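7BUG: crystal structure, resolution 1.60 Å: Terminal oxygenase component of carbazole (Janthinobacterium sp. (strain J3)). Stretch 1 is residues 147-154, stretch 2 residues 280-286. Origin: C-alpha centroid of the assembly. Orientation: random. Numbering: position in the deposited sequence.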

# COMPACT_ATOMS: atom_id res chain seq x y z
N ARG A 147 35.60 7.09 16.06
CA ARG A 147 35.75 6.36 14.79
C ARG A 147 34.66 6.78 13.80
O ARG A 147 34.94 6.80 12.59
CB ARG A 147 35.69 4.86 14.99
CG ARG A 147 36.19 4.10 13.77
CD ARG A 147 35.71 2.70 13.70
NE ARG A 147 34.24 2.60 13.64
CZ ARG A 147 33.58 1.46 13.78
NH1 ARG A 147 34.24 0.30 13.86
NH2 ARG A 147 32.26 1.43 13.77
N ASP A 148 33.45 7.04 14.33
CA ASP A 148 32.23 7.20 13.50
C ASP A 148 31.77 8.65 13.58
O ASP A 148 30.59 8.90 13.29
CB ASP A 148 31.13 6.25 13.97
CG ASP A 148 31.40 4.79 13.60
OD1 ASP A 148 32.20 4.55 12.70
OD2 ASP A 148 30.83 3.90 14.30
N THR A 149 32.67 9.59 13.83
CA THR A 149 32.33 11.02 13.90
C THR A 149 33.38 11.75 13.10
O THR A 149 34.52 11.28 12.98
CB THR A 149 32.23 11.58 15.32
OG1 THR A 149 33.46 11.34 16.01
CG2 THR A 149 31.13 10.95 16.14
N PRO A 150 33.02 12.86 12.44
CA PRO A 150 34.01 13.55 11.62
C PRO A 150 35.05 14.17 12.53
O PRO A 150 34.78 14.47 13.69
CB PRO A 150 33.19 14.67 10.95
CG PRO A 150 31.79 14.14 11.01
CD PRO A 150 31.67 13.43 12.35
N PRO A 151 36.23 14.49 11.98
CA PRO A 151 37.22 15.22 12.76
C PRO A 151 36.64 16.55 13.31
O PRO A 151 35.85 17.20 12.62
CB PRO A 151 38.35 15.50 11.76
CG PRO A 151 38.14 14.55 10.61
CD PRO A 151 36.65 14.25 10.59
N ASN A 152 37.04 16.89 14.54
CA ASN A 152 36.74 18.14 15.30
C ASN A 152 35.37 18.07 15.97
O ASN A 152 35.10 18.90 16.80
CB ASN A 152 36.96 19.41 14.45
CG ASN A 152 38.38 19.48 13.91
OD1 ASN A 152 38.64 19.11 12.77
ND2 ASN A 152 39.34 19.82 14.77
N PHE A 153 34.47 17.14 15.60
CA PHE A 153 33.14 17.10 16.21
C PHE A 153 33.25 16.95 17.72
O PHE A 153 32.48 17.61 18.45
CB PHE A 153 32.31 15.96 15.63
CG PHE A 153 30.92 15.87 16.21
CD1 PHE A 153 29.95 16.75 15.78
CD2 PHE A 153 30.60 14.96 17.20
CE1 PHE A 153 28.67 16.71 16.32
CE2 PHE A 153 29.33 14.93 17.75
CZ PHE A 153 28.35 15.78 17.26
N LEU A 154 34.21 16.14 18.19
CA LEU A 154 34.37 15.88 19.65
C LEU A 154 35.43 16.80 20.29
O LEU A 154 35.77 16.56 21.47
CB LEU A 154 34.73 14.41 19.84
CG LEU A 154 33.65 13.41 19.40
CD1 LEU A 154 34.17 11.98 19.51
CD2 LEU A 154 32.37 13.57 20.20
N MET A 280 32.11 28.92 11.81
CA MET A 280 31.42 27.70 12.29
C MET A 280 31.52 26.58 11.26
O MET A 280 32.00 26.81 10.15
CB MET A 280 29.98 28.03 12.71
CG MET A 280 29.06 28.43 11.63
SD MET A 280 27.63 29.40 12.34
CE MET A 280 27.14 28.50 13.78
N MET A 281 31.12 25.37 11.63
CA MET A 281 31.12 24.26 10.68
C MET A 281 29.84 23.45 10.80
O MET A 281 29.13 23.59 11.78
CB MET A 281 32.35 23.36 10.83
CG MET A 281 32.63 22.91 12.20
SD MET A 281 34.34 22.21 12.29
CE MET A 281 35.34 23.69 12.47
N GLN A 282 29.50 22.74 9.73
CA GLN A 282 28.26 21.95 9.72
C GLN A 282 28.61 20.47 9.72
O GLN A 282 29.42 20.05 8.90
CB GLN A 282 27.38 22.40 8.56
CG GLN A 282 26.06 21.66 8.49
CD GLN A 282 24.95 22.40 7.76
OE1 GLN A 282 25.02 23.62 7.59
NE2 GLN A 282 23.92 21.67 7.32
N PHE A 283 27.99 19.71 10.60
CA PHE A 283 28.11 18.23 10.58
C PHE A 283 26.69 17.68 10.48
O PHE A 283 25.84 18.01 11.31
CB PHE A 283 28.79 17.71 11.84
CG PHE A 283 30.04 18.39 12.34
CD1 PHE A 283 29.96 19.45 13.25
CD2 PHE A 283 31.31 17.95 11.97
CE1 PHE A 283 31.12 20.04 13.77
CE2 PHE A 283 32.45 18.53 12.51
CZ PHE A 283 32.35 19.54 13.43
N GLU A 284 26.42 16.87 9.46
CA GLU A 284 25.05 16.36 9.33
C GLU A 284 25.11 14.86 9.00
O GLU A 284 25.86 14.41 8.12
CB GLU A 284 24.23 17.19 8.34
CG GLU A 284 24.77 17.22 6.96
CD GLU A 284 23.86 18.00 6.00
OE1 GLU A 284 23.27 19.01 6.49
OE2 GLU A 284 23.67 17.57 4.87
N TRP A 285 24.26 14.13 9.69
CA TRP A 285 24.11 12.67 9.51
C TRP A 285 22.83 12.40 8.70
O TRP A 285 21.82 13.14 8.90
CB TRP A 285 24.01 11.96 10.84
CG TRP A 285 25.29 11.77 11.60
CD1 TRP A 285 25.91 10.57 11.73
CD2 TRP A 285 26.06 12.70 12.39
NE1 TRP A 285 26.99 10.66 12.56
CE2 TRP A 285 27.12 11.96 12.97
CE3 TRP A 285 25.95 14.07 12.68
CZ2 TRP A 285 28.07 12.55 13.80
CZ3 TRP A 285 26.89 14.63 13.54
CH2 TRP A 285 27.93 13.88 14.07
N TYR A 286 22.85 11.29 8.01
CA TYR A 286 21.72 10.70 7.30
C TYR A 286 21.54 9.29 7.83
O TYR A 286 22.17 8.33 7.34
CB TYR A 286 21.98 10.76 5.81
CG TYR A 286 22.67 12.01 5.36
CD1 TYR A 286 21.99 13.22 5.15
CD2 TYR A 286 24.05 12.02 5.20
CE1 TYR A 286 22.67 14.35 4.73
CE2 TYR A 286 24.73 13.15 4.80
CZ TYR A 286 24.04 14.33 4.56
OH TYR A 286 24.84 15.39 4.15
O HOH W 1 28.07 8.46 14.00

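A segment with no regular helix or strand (147-154) packs against a β-strand (281-286) mainly through side chains, with a backbone carbonyl and one water also taking part; no direct hydrogen bond crosses between them. The backbones stay well apart, the nearest register pair being P150 and F283, 7.6 Å between their CA atoms. That gap is filled largely by three aromatic rings, F283, W285 and F153, which cover the most surface in a contact burying 328 Å² in all.

F153 closes a type II turn that begins at P150, held by a backbone hydrogen bond from F153 N to P150 O (3.3 Å). N152 takes the positive phi (82°) expected at the third position of such a turn. With chi1 at t, the F153 ring meets both strand aromatics, each edge-to-face. Its edge points at the face of F283 (F153 CD1 to F283 CD1, 3.7 Å; planes at 85°), and its own face receives the edge of W285 (F153 CE1 to W285 CH2, 3.7 Å; planes at 75°). In both pairs the slightly positive ring hydrogens approach a π cloud. F153 CB adds a CH-π contact, 4.2 Å from the centroid of the F283 ring.

The CA-to-CB bond of F283 points toward the loop, and the edge of its ring meets P150 and P151: P150 CB lies 3.9 Å from F283 CD2, an apolar contact, while P151 O sits 3.7 Å from F283 CE2, near the ring plane, where the carbonyl faces the ring's positive rim.

The CA-to-CB bond of W285 runs sideways, but its indole reaches closer to the loop. P150 CD makes an apolar contact with it, 4.0 Å from W285 CZ2. D148 O and W285 NE1, 4.1 Å apart, are too distant to bond directly; a water bridges them, donating to D148 O (2.7 Å) and accepting from W285 NE1 (2.8 Å), so the indole N-H is satisfied within an otherwise largely apolar contact.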